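Local coordinates for protein putative pectin lyase (PDB 7CHU) that forms a trimeric tailspike of a deep-sea thermophilic bacteriophage and probably binds, and perhaps cleaves, polysaccharide on the host cell surface, at residues K132-L137 with L169-I174; K192-G197 with E215-T220; T381-F386 with L397-S402; K332-K337 with T356-V361. All blocks are in the same frame, centred on the assembly; numbering follows the deposited sequence.

Contact 1. Residues K132-L137 with L169-I174; sequences KSNIRL and LCFVGI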
# COMPACT_ATOMS: atom_id res chain seq x y z
N LYS A 132 7.75 11.85 28.12
CA LYS A 132 6.69 12.83 27.95
C LYS A 132 6.15 12.77 26.53
O LYS A 132 6.87 12.40 25.60
CB LYS A 132 7.19 14.24 28.28
CG LYS A 132 7.55 14.39 29.76
CD LYS A 132 7.99 15.81 30.08
CE LYS A 132 8.40 15.91 31.54
NZ LYS A 132 8.89 17.28 31.87
N SER A 133 4.87 13.14 26.37
CA SER A 133 4.19 13.06 25.09
C SER A 133 4.69 14.13 24.12
O SER A 133 5.28 15.15 24.51
CB SER A 133 2.68 13.23 25.27
OG SER A 133 2.11 12.09 25.87
N ASN A 134 4.44 13.89 22.83
CA ASN A 134 4.67 14.84 21.74
C ASN A 134 6.15 15.12 21.51
O ASN A 134 6.53 16.22 21.12
CB ASN A 134 3.92 16.16 21.99
CG ASN A 134 2.44 15.93 22.14
OD1 ASN A 134 1.89 15.04 21.51
ND2 ASN A 134 1.78 16.72 22.96
N ILE A 135 7.00 14.14 21.75
CA ILE A 135 8.43 14.31 21.53
C ILE A 135 8.82 13.48 20.31
O ILE A 135 8.54 12.28 20.26
CB ILE A 135 9.26 13.93 22.77
CG1 ILE A 135 9.02 14.93 23.90
CG2 ILE A 135 10.76 13.89 22.42
CD1 ILE A 135 9.96 14.74 25.14
N ARG A 136 9.45 14.12 19.32
CA ARG A 136 9.94 13.43 18.14
C ARG A 136 11.45 13.58 18.07
O ARG A 136 11.96 14.70 18.18
CB ARG A 136 9.30 14.00 16.87
CG ARG A 136 7.95 13.40 16.54
CD ARG A 136 7.55 13.82 15.14
NE ARG A 136 7.26 15.25 15.10
CZ ARG A 136 7.56 16.05 14.08
NH1 ARG A 136 8.18 15.58 13.00
NH2 ARG A 136 7.25 17.34 14.14
N LEU A 137 12.15 12.47 17.88
CA LEU A 137 13.60 12.46 17.68
C LEU A 137 13.89 12.40 16.18
O LEU A 137 13.59 11.40 15.52
CB LEU A 137 14.25 11.29 18.40
CG LEU A 137 13.89 11.01 19.87
CD1 LEU A 137 14.63 9.78 20.41
CD2 LEU A 137 14.15 12.24 20.75
N LEU A 169 1.82 7.46 26.86
CA LEU A 169 2.65 8.37 26.10
C LEU A 169 2.06 8.50 24.71
O LEU A 169 1.85 7.48 24.04
CB LEU A 169 4.07 7.81 26.03
CG LEU A 169 5.17 8.82 25.85
CD1 LEU A 169 5.18 9.71 27.07
CD2 LEU A 169 6.48 8.08 25.72
N CYS A 170 1.81 9.73 24.25
CA CYS A 170 1.16 9.95 22.96
C CYS A 170 2.01 10.76 21.99
O CYS A 170 2.76 11.67 22.39
CB CYS A 170 -0.20 10.63 23.13
SG CYS A 170 -1.34 9.69 24.12
N PHE A 171 1.87 10.43 20.71
CA PHE A 171 2.44 11.22 19.61
C PHE A 171 3.96 11.35 19.70
O PHE A 171 4.52 12.42 19.47
CB PHE A 171 1.81 12.61 19.55
CG PHE A 171 0.30 12.60 19.44
CD1 PHE A 171 -0.33 12.30 18.23
CD2 PHE A 171 -0.48 12.89 20.55
CE1 PHE A 171 -1.71 12.30 18.14
CE2 PHE A 171 -1.87 12.91 20.48
CZ PHE A 171 -2.48 12.60 19.28
N VAL A 172 4.64 10.26 20.07
CA VAL A 172 6.10 10.24 20.07
C VAL A 172 6.58 9.61 18.76
O VAL A 172 5.81 9.00 18.02
CB VAL A 172 6.69 9.49 21.29
CG1 VAL A 172 6.45 10.27 22.60
CG2 VAL A 172 6.11 8.07 21.37
N GLY A 173 7.86 9.76 18.46
CA GLY A 173 8.35 9.19 17.22
C GLY A 173 9.84 9.36 17.04
O GLY A 173 10.51 10.08 17.79
N ILE A 174 10.35 8.65 16.03
CA ILE A 174 11.72 8.76 15.55
C ILE A 174 11.64 8.93 14.03
O ILE A 174 10.84 8.27 13.37
CB ILE A 174 12.55 7.49 15.90
CG1 ILE A 174 12.59 7.25 17.42
CG2 ILE A 174 13.97 7.60 15.32
CD1 ILE A 174 13.36 6.00 17.82
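Ser133 and Cys170 open the tight part of this contact: Cys170 N donates to Ser133 OG at 2.9 Å, with an N-H...O angle of 166°. The first torsion (chi1 -72°) holds OG beside its own backbone N, and the same hydroxyl also hydrogen-bonds Asn106 O. One step further, Asn134 N donates to Cys170 O at 2.8 Å. Asn134 and Phe171 both have left-handed backbone conformations, so the two segments turn matching corners, as in consecutive coils of the parallel beta-helix of pectate lyase-like proteins. At this corner Asn134 OD1 lies 3.1 Å from Phe171 CB. Their side chains run side by side in the same direction, with amide and ring planes 37° apart, while the amide nitrogen of Asn134 is held by Asn107 O. Past the corner the chains pair as parallel strands: Gly173 N donates to Ile135 O at 3.2 Å, and Gly173 O accepts from Leu137 N at 2.9 Å. Arg136 CG lies 4.1 Å from Gly173 N, and the guanidinium, salt-bridged to Glu175, also bonds Ala140 O of the second subunit. Leu137 and Ile174 share the other face of the sheet and meet more loosely, Leu137 CD1 lying 4.4 Å from Ile174 CG1. The exposed end is Lys132, whose extended side chain leads away, leaving mainly its carbonyl group to be touched by Leu169 CD1. Strand 113-117 flanks segment 132-137, and strand 187-195 flanks segment 169-174, while Phe158 and Phe160 of strand 156-160 pack on Leu137.

Contact 2. Residues K192-G197 with E215-T220; sequences KKISLG and EEVWDT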
# COMPACT_ATOMS: atom_id res chain seq x y z
N LYS A 192 6.66 1.43 25.00
CA LYS A 192 5.75 0.82 25.95
C LYS A 192 4.66 1.81 26.33
O LYS A 192 4.97 2.95 26.68
CB LYS A 192 6.49 0.37 27.23
CG LYS A 192 5.56 -0.23 28.29
CD LYS A 192 6.37 -0.90 29.39
CE LYS A 192 5.45 -1.49 30.45
NZ LYS A 192 6.23 -2.33 31.42
N LYS A 193 3.41 1.36 26.26
CA LYS A 193 2.24 2.15 26.66
C LYS A 193 2.17 3.47 25.89
O LYS A 193 1.94 4.55 26.43
CB LYS A 193 2.22 2.38 28.18
CG LYS A 193 1.79 1.13 28.94
CD LYS A 193 1.84 1.37 30.46
CE LYS A 193 1.60 0.09 31.24
NZ LYS A 193 0.20 -0.37 31.07
N ILE A 194 2.39 3.35 24.58
CA ILE A 194 2.43 4.49 23.67
C ILE A 194 1.18 4.45 22.82
O ILE A 194 0.72 3.37 22.43
CB ILE A 194 3.70 4.44 22.80
CG1 ILE A 194 4.94 4.74 23.62
CG2 ILE A 194 3.59 5.35 21.59
CD1 ILE A 194 6.20 4.58 22.77
N SER A 195 0.63 5.62 22.52
CA SER A 195 -0.47 5.76 21.58
C SER A 195 -0.08 6.74 20.49
O SER A 195 0.63 7.72 20.76
CB SER A 195 -1.76 6.25 22.25
OG SER A 195 -2.36 5.24 23.03
N LEU A 196 -0.55 6.48 19.27
CA LEU A 196 -0.46 7.46 18.17
C LEU A 196 0.98 7.85 17.87
O LEU A 196 1.28 9.01 17.57
CB LEU A 196 -1.33 8.68 18.47
CG LEU A 196 -2.82 8.34 18.43
CD1 LEU A 196 -3.68 9.13 19.42
CD2 LEU A 196 -3.32 8.53 17.02
N GLY A 197 1.88 6.87 17.92
CA GLY A 197 3.25 7.10 17.50
C GLY A 197 3.36 7.23 15.99
O GLY A 197 2.58 6.65 15.23
N GLU A 215 5.66 -3.04 23.67
CA GLU A 215 4.78 -3.62 24.68
C GLU A 215 3.59 -2.70 24.89
O GLU A 215 3.77 -1.54 25.25
CB GLU A 215 5.51 -3.83 26.01
CG GLU A 215 4.56 -4.34 27.09
CD GLU A 215 5.25 -4.51 28.47
OE1 GLU A 215 4.55 -4.39 29.50
OE2 GLU A 215 6.47 -4.76 28.51
N GLU A 216 2.39 -3.22 24.65
CA GLU A 216 1.15 -2.48 24.81
C GLU A 216 1.18 -1.14 24.09
O GLU A 216 0.96 -0.08 24.68
CB GLU A 216 0.81 -2.31 26.30
CG GLU A 216 -0.68 -2.06 26.52
CD GLU A 216 -0.99 -1.52 27.91
OE1 GLU A 216 -0.39 -2.03 28.90
OE2 GLU A 216 -1.83 -0.59 28.01
N VAL A 217 1.43 -1.19 22.78
CA VAL A 217 1.49 0.02 21.96
C VAL A 217 0.30 0.02 21.01
O VAL A 217 -0.01 -1.00 20.38
CB VAL A 217 2.82 0.11 21.19
CG1 VAL A 217 2.76 1.25 20.17
CG2 VAL A 217 3.96 0.33 22.18
N TRP A 218 -0.37 1.17 20.93
CA TRP A 218 -1.60 1.34 20.16
C TRP A 218 -1.43 2.37 19.04
O TRP A 218 -0.77 3.40 19.22
CB TRP A 218 -2.74 1.82 21.05
CG TRP A 218 -3.02 1.00 22.24
CD1 TRP A 218 -2.56 -0.26 22.52
CD2 TRP A 218 -3.89 1.36 23.32
NE1 TRP A 218 -3.08 -0.70 23.71
CE2 TRP A 218 -3.89 0.28 24.23
CE3 TRP A 218 -4.66 2.49 23.62
CZ2 TRP A 218 -4.62 0.30 25.42
CZ3 TRP A 218 -5.39 2.52 24.82
CH2 TRP A 218 -5.36 1.43 25.70
N ASP A 219 -2.05 2.09 17.90
CA ASP A 219 -2.33 3.11 16.87
C ASP A 219 -1.06 3.83 16.43
O ASP A 219 -0.99 5.06 16.40
CB ASP A 219 -3.37 4.11 17.37
CG ASP A 219 -4.72 3.46 17.72
OD1 ASP A 219 -5.38 2.90 16.83
OD2 ASP A 219 -5.17 3.56 18.88
N THR A 220 -0.04 3.06 16.07
CA THR A 220 1.26 3.62 15.74
C THR A 220 1.69 3.23 14.33
O THR A 220 1.66 2.04 13.98
CB THR A 220 2.25 3.16 16.83
OG1 THR A 220 1.85 3.80 18.04
CG2 THR A 220 3.68 3.54 16.50
O HOH W 1 8.30 -4.22 30.40
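Lys192 with Glu215, and Lys193 with Glu216, form two salt bridges at one end of the contact. In the first, the side chains run side by side and point the same way, both extended beyond CG, and Lys192 NZ stands 3.3 Å from Glu215 OE1. A water completes this pairing, accepting from Lys192 NZ and donating to Glu215 OE2 at 2.7 Å; Tyr213 is a further partner of that carboxylate. The second bridge is shorter, with Lys193 NZ 2.8 Å from Glu216 OE1 on the syn side of the carboxylate, 29° out of its plane. The last torsion of Lys193 (chi4 -68°) bends NZ away from an otherwise extended chain, and Arg168 binds the other oxygen of Glu216, which probably stabilises the buried carboxylate. Backbone bonds follow: Lys193 N donates to Glu215 O, and Trp218 N to Ile194 O at 2.9 Å. Left-handed residues pair across the contact, Lys193 with Glu216 and Leu196 with Asp219, the latter at the corner, as expected for neighbouring coils of a parallel beta-helix. The hydroxyl of Thr220 reinforces the corner. Trp218 O takes Leu196 N at 3.1 Å and Thr220 OG1 at 2.9 Å from opposite faces of its plane, and Thr220 OG1 in turn accepts from Gly197 N. Nonpolar side chains meet between Ile194 CB and Val217 CG2, 4.2 Å apart. On the other side of the backbone, Ser195 OG approaches Trp218 CE3 to 3.6 Å, its hydroxyl bonded to Arg168, whose guanidinium also makes a cation-pi contact with the indole.

Contact 3. Residues T381-F386 with L397-S402; sequences TNENFF and LGWNRS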
# COMPACT_ATOMS: atom_id res chain seq x y z
N THR A 381 -6.17 -28.00 12.05
CA THR A 381 -7.27 -28.58 12.82
C THR A 381 -8.61 -27.93 12.48
O THR A 381 -9.61 -28.63 12.28
CB THR A 381 -6.96 -28.42 14.32
OG1 THR A 381 -5.68 -29.00 14.60
CG2 THR A 381 -8.02 -29.09 15.18
N ASN A 382 -8.67 -26.61 12.45
CA ASN A 382 -9.92 -25.89 12.25
C ASN A 382 -9.97 -25.26 10.86
O ASN A 382 -8.97 -25.22 10.14
CB ASN A 382 -10.11 -24.82 13.35
CG ASN A 382 -10.34 -25.44 14.73
OD1 ASN A 382 -10.99 -26.47 14.85
ND2 ASN A 382 -9.77 -24.82 15.75
N GLU A 383 -11.14 -24.73 10.52
CA GLU A 383 -11.36 -24.16 9.18
C GLU A 383 -10.51 -22.91 8.95
O GLU A 383 -10.56 -21.95 9.74
CB GLU A 383 -12.83 -23.82 8.97
CG GLU A 383 -13.10 -23.01 7.68
CD GLU A 383 -14.58 -22.71 7.45
OE1 GLU A 383 -15.42 -23.46 7.96
OE2 GLU A 383 -14.92 -21.74 6.75
N ASN A 384 -9.73 -22.93 7.87
CA ASN A 384 -9.09 -21.74 7.32
C ASN A 384 -9.33 -21.73 5.81
O ASN A 384 -9.74 -22.73 5.23
CB ASN A 384 -7.60 -21.75 7.62
CG ASN A 384 -7.32 -21.67 9.13
OD1 ASN A 384 -7.13 -20.59 9.67
ND2 ASN A 384 -7.30 -22.82 9.80
N PHE A 385 -9.07 -20.60 5.18
CA PHE A 385 -9.50 -20.38 3.80
C PHE A 385 -8.30 -20.04 2.93
O PHE A 385 -7.38 -19.33 3.35
CB PHE A 385 -10.54 -19.26 3.77
CG PHE A 385 -11.12 -18.99 2.42
CD1 PHE A 385 -11.87 -19.96 1.74
CD2 PHE A 385 -10.94 -17.75 1.82
CE1 PHE A 385 -12.42 -19.69 0.46
CE2 PHE A 385 -11.49 -17.47 0.56
CZ PHE A 385 -12.23 -18.46 -0.12
N PHE A 386 -8.30 -20.54 1.70
CA PHE A 386 -7.21 -20.15 0.81
C PHE A 386 -7.72 -20.04 -0.61
O PHE A 386 -8.64 -20.75 -1.03
CB PHE A 386 -6.03 -21.11 0.87
CG PHE A 386 -6.37 -22.52 0.41
CD1 PHE A 386 -6.78 -23.48 1.33
CD2 PHE A 386 -6.26 -22.87 -0.94
CE1 PHE A 386 -7.09 -24.78 0.91
CE2 PHE A 386 -6.57 -24.16 -1.38
CZ PHE A 386 -6.98 -25.12 -0.45
N LEU A 397 -8.37 -23.44 -4.50
CA LEU A 397 -9.30 -22.82 -3.57
C LEU A 397 -9.74 -23.87 -2.58
O LEU A 397 -9.89 -25.04 -2.95
CB LEU A 397 -10.51 -22.22 -4.31
CG LEU A 397 -11.51 -21.40 -3.49
CD1 LEU A 397 -12.17 -20.34 -4.37
CD2 LEU A 397 -12.58 -22.26 -2.87
N GLY A 398 -9.93 -23.48 -1.33
CA GLY A 398 -10.37 -24.47 -0.36
C GLY A 398 -10.61 -23.87 1.01
O GLY A 398 -10.19 -22.75 1.32
N TRP A 399 -11.33 -24.64 1.80
CA TRP A 399 -11.48 -24.37 3.22
C TRP A 399 -11.73 -25.70 3.90
O TRP A 399 -12.36 -26.60 3.33
CB TRP A 399 -12.63 -23.41 3.50
CG TRP A 399 -13.92 -24.00 3.16
CD1 TRP A 399 -14.79 -24.66 4.00
CD2 TRP A 399 -14.53 -24.01 1.86
NE1 TRP A 399 -15.90 -25.08 3.29
CE2 TRP A 399 -15.76 -24.69 1.98
CE3 TRP A 399 -14.15 -23.51 0.61
CZ2 TRP A 399 -16.61 -24.87 0.89
CZ3 TRP A 399 -14.99 -23.69 -0.46
CH2 TRP A 399 -16.21 -24.35 -0.32
N ASN A 400 -11.21 -25.84 5.12
CA ASN A 400 -11.29 -27.12 5.79
C ASN A 400 -10.81 -28.25 4.88
O ASN A 400 -9.67 -28.20 4.41
CB ASN A 400 -12.71 -27.38 6.28
CG ASN A 400 -12.71 -28.25 7.49
OD1 ASN A 400 -11.74 -28.23 8.25
ND2 ASN A 400 -13.75 -29.05 7.67
N ARG A 401 -11.65 -29.25 4.59
CA ARG A 401 -11.25 -30.34 3.70
C ARG A 401 -12.04 -30.34 2.39
O ARG A 401 -12.24 -31.39 1.76
CB ARG A 401 -11.36 -31.68 4.42
CG ARG A 401 -10.34 -31.83 5.54
CD ARG A 401 -10.64 -33.04 6.45
NE ARG A 401 -11.75 -32.76 7.36
CZ ARG A 401 -12.94 -33.33 7.27
NH1 ARG A 401 -13.19 -34.23 6.31
NH2 ARG A 401 -13.89 -33.01 8.15
N SER A 402 -12.46 -29.15 1.96
CA SER A 402 -13.20 -28.94 0.71
C SER A 402 -12.29 -28.21 -0.28
O SER A 402 -11.80 -27.12 0.02
CB SER A 402 -14.46 -28.10 0.97
OG SER A 402 -15.34 -28.74 1.90
O HOH W 2 -8.67 -25.33 6.75
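Phe385 and Phe386 run antiparallel to Gly398 and Trp399; the direction from Asn382 to Phe386 is 178° from that of Leu397 to Asn400. Phe386 and Gly398 are a hydrogen-bonded pair: Phe386 N donates to Gly398 O at 2.9 Å, and Gly398 N returns a bond to Phe386 O at 3.0 Å. Phe385 and Trp399 make the adjoining non-hydrogen-bonded pair. Further along, Asn400 N reaches Asn384 O only weakly, and a water accepting from Asn384 N at 2.9 Å, with a weak bond from Asn400 N, links the two backbones. Trp399 to Ser402 then form a type II' beta turn, closed by Ser402 N to Trp399 O at 2.9 Å. Strand 385-387 is parallel to strand 361-363 on its other side, so the contact marks where the parallel coils of the beta-helix give way to antiparallel strands. Among the side chains, Phe386 places its ring over Gly398: CG sits between its backbone N and carbonyl carbon (chi1 63°), and Gly398 CA lies 3.8 Å from the ring centroid, a CH-pi contact 26° off the ring normal. The missing side chain at Gly398 makes room for this ring. On the opposite face of the sheet Phe385 CD1 lies 3.9 Å from Trp399 CB, which sits at the ring edge, in plane. Glu383 runs beside the indole and brings its carboxylate carbon CD to 4.0 Å from Trp399 CD1. Lys396 of the second subunit engages both, by a salt bridge to Glu383 and a cation-pi contact with Trp399, while Leu397 meets Leu397 of both other subunits.

Contact 4. Residues K332-K337 with T356-V361; sequences KGDRNK and TSMLNV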
# COMPACT_ATOMS: atom_id res chain seq x y z
N LYS A 332 -0.30 -18.62 15.28
CA LYS A 332 -1.07 -19.09 16.41
C LYS A 332 -2.09 -17.98 16.65
O LYS A 332 -1.85 -17.05 17.43
CB LYS A 332 -0.20 -19.35 17.64
CG LYS A 332 -0.96 -19.82 18.91
CD LYS A 332 0.00 -19.77 20.12
CE LYS A 332 -0.66 -20.18 21.42
NZ LYS A 332 -1.66 -19.20 21.89
N GLY A 333 -3.22 -18.07 15.96
CA GLY A 333 -4.24 -17.05 16.08
C GLY A 333 -5.27 -17.17 14.98
O GLY A 333 -5.23 -18.09 14.15
N ASP A 334 -6.20 -16.22 14.98
CA ASP A 334 -7.41 -16.27 14.17
C ASP A 334 -7.53 -15.06 13.27
O ASP A 334 -7.17 -13.95 13.67
CB ASP A 334 -8.67 -16.34 15.03
CG ASP A 334 -8.66 -17.51 16.00
OD1 ASP A 334 -8.02 -18.53 15.68
OD2 ASP A 334 -9.29 -17.41 17.07
N ARG A 335 -8.09 -15.28 12.08
CA ARG A 335 -8.49 -14.23 11.14
C ARG A 335 -7.31 -13.38 10.69
O ARG A 335 -7.45 -12.20 10.37
CB ARG A 335 -9.59 -13.33 11.73
CG ARG A 335 -10.81 -14.07 12.29
CD ARG A 335 -12.13 -13.40 11.89
NE ARG A 335 -12.21 -11.97 12.23
CZ ARG A 335 -12.55 -11.52 13.45
NH1 ARG A 335 -12.81 -12.36 14.43
NH2 ARG A 335 -12.60 -10.21 13.69
N ASN A 336 -6.12 -13.94 10.67
CA ASN A 336 -5.05 -13.22 10.02
C ASN A 336 -5.22 -13.33 8.52
O ASN A 336 -5.89 -14.25 8.00
CB ASN A 336 -3.71 -13.73 10.50
CG ASN A 336 -3.58 -13.67 12.02
OD1 ASN A 336 -3.47 -12.57 12.59
ND2 ASN A 336 -3.65 -14.82 12.68
N LYS A 337 -4.63 -12.37 7.81
CA LYS A 337 -4.79 -12.24 6.36
C LYS A 337 -3.42 -12.16 5.71
O LYS A 337 -2.65 -11.24 5.97
CB LYS A 337 -5.64 -11.01 6.03
CG LYS A 337 -7.06 -11.17 6.56
CD LYS A 337 -7.83 -9.88 6.57
CE LYS A 337 -9.25 -10.08 7.16
NZ LYS A 337 -9.23 -10.65 8.56
N THR A 356 -5.24 -24.30 17.25
CA THR A 356 -6.63 -24.05 16.88
C THR A 356 -6.82 -22.85 15.94
O THR A 356 -7.95 -22.37 15.80
CB THR A 356 -7.48 -23.79 18.12
OG1 THR A 356 -7.02 -22.58 18.71
CG2 THR A 356 -7.36 -24.91 19.14
N SER A 357 -5.74 -22.33 15.33
CA SER A 357 -5.82 -21.20 14.40
C SER A 357 -6.98 -21.36 13.43
O SER A 357 -7.09 -22.39 12.75
CB SER A 357 -4.50 -21.08 13.62
OG SER A 357 -3.42 -20.80 14.50
N MET A 358 -7.87 -20.37 13.37
CA MET A 358 -9.05 -20.53 12.54
C MET A 358 -9.38 -19.26 11.77
O MET A 358 -9.14 -18.14 12.23
CB MET A 358 -10.26 -20.97 13.38
CG MET A 358 -10.97 -19.85 14.16
SD MET A 358 -12.37 -20.50 15.11
CE MET A 358 -12.86 -21.91 14.11
N LEU A 359 -9.97 -19.46 10.59
CA LEU A 359 -10.45 -18.38 9.71
C LEU A 359 -9.33 -17.44 9.27
O LEU A 359 -9.58 -16.29 8.91
CB LEU A 359 -11.60 -17.60 10.35
CG LEU A 359 -13.04 -18.07 10.14
CD1 LEU A 359 -13.37 -18.32 8.69
CD2 LEU A 359 -13.36 -19.31 10.97
N ASN A 360 -8.10 -17.91 9.23
CA ASN A 360 -7.07 -17.21 8.50
C ASN A 360 -7.30 -17.38 6.99
O ASN A 360 -7.90 -18.36 6.55
CB ASN A 360 -5.71 -17.74 8.92
CG ASN A 360 -5.48 -17.59 10.40
OD1 ASN A 360 -5.12 -16.50 10.87
ND2 ASN A 360 -5.71 -18.67 11.15
N VAL A 361 -6.87 -16.39 6.22
CA VAL A 361 -7.02 -16.41 4.76
C VAL A 361 -5.63 -16.31 4.14
O VAL A 361 -4.81 -15.49 4.57
CB VAL A 361 -7.90 -15.25 4.26
CG1 VAL A 361 -8.14 -15.42 2.74
CG2 VAL A 361 -9.21 -15.20 5.01
O HOH W 3 -7.06 -19.78 17.85
O HOH W 4 -8.99 -13.70 7.87
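Asn336 and Asn360 lay their amides side by side, pointing the same way, with planes only 12° apart. Asn360 OD1 receives two bonds: Asn336 ND2 comes in its carbonyl plane at 2.9 Å, whereas the backbone N of Asn336 comes from 36° above that plane at 2.8 Å. Asn336 OD1 accepts from Thr314 N, and its ND2 also donates to Gly311 O. Asn360 ND2, for its part, donates within its own amide plane to Gly333 O at 3.1 Å, and also to Asn384 OD1. The first torsion sets CG of Asn360 beside its own backbone N (chi1 -58°), and these bonds at both ends of the amide should fix its rotation. The carboxylate of Asp334 is gripped differently: Met358 N meets OD1 on the anti side at 3.0 Å, tilted out of the carboxylate plane, while a water between OD1 and Thr356 OG1 donates to the same oxygen. Ser357 OG accepts from Gly333 N at 3.1 Å and has Thr354 O as another partner. Arg335 N then donates to Met358 O, and Val361 N to Asn336 O at 3.0 Å. Arg335 and Leu359 are the left-handed corner residues, and Lys337 NZ folds back to Arg335 O at 3.0 Å. Toward the second subunit Arg335 and Lys337 form salt bridges with its Asp342. Corners matched in this way, with a row of asparagines running from coil to coil, are a well-known feature of parallel beta-helices. Each segment links two strands, 329-331 to 337-339 and 351-353 to 361-363, and Val331 packs against both asparagines.

Along the chain the order is contact 1, contact 2, contact 4, contact 3, which is also their progression along the elongated beta-helix. Contacts 1 and 2 have centres 10 Å apart and share the pairing of strands 169-175 and 187-195, with probable Leu169 backbone hydrogen bonds to Lys193 and Ser195 joining them. Contacts 4 and 3 form a second adjoining pair, centres 11 Å apart, linked through Leu359 with Glu383 and Asn360 with Asn384. About 24 Å separates the centres of contacts 2 and 4, and about 43 Å those of contacts 1 and 3. All four touch the second subunit, consistent with trimer contacts that run along much of the spike.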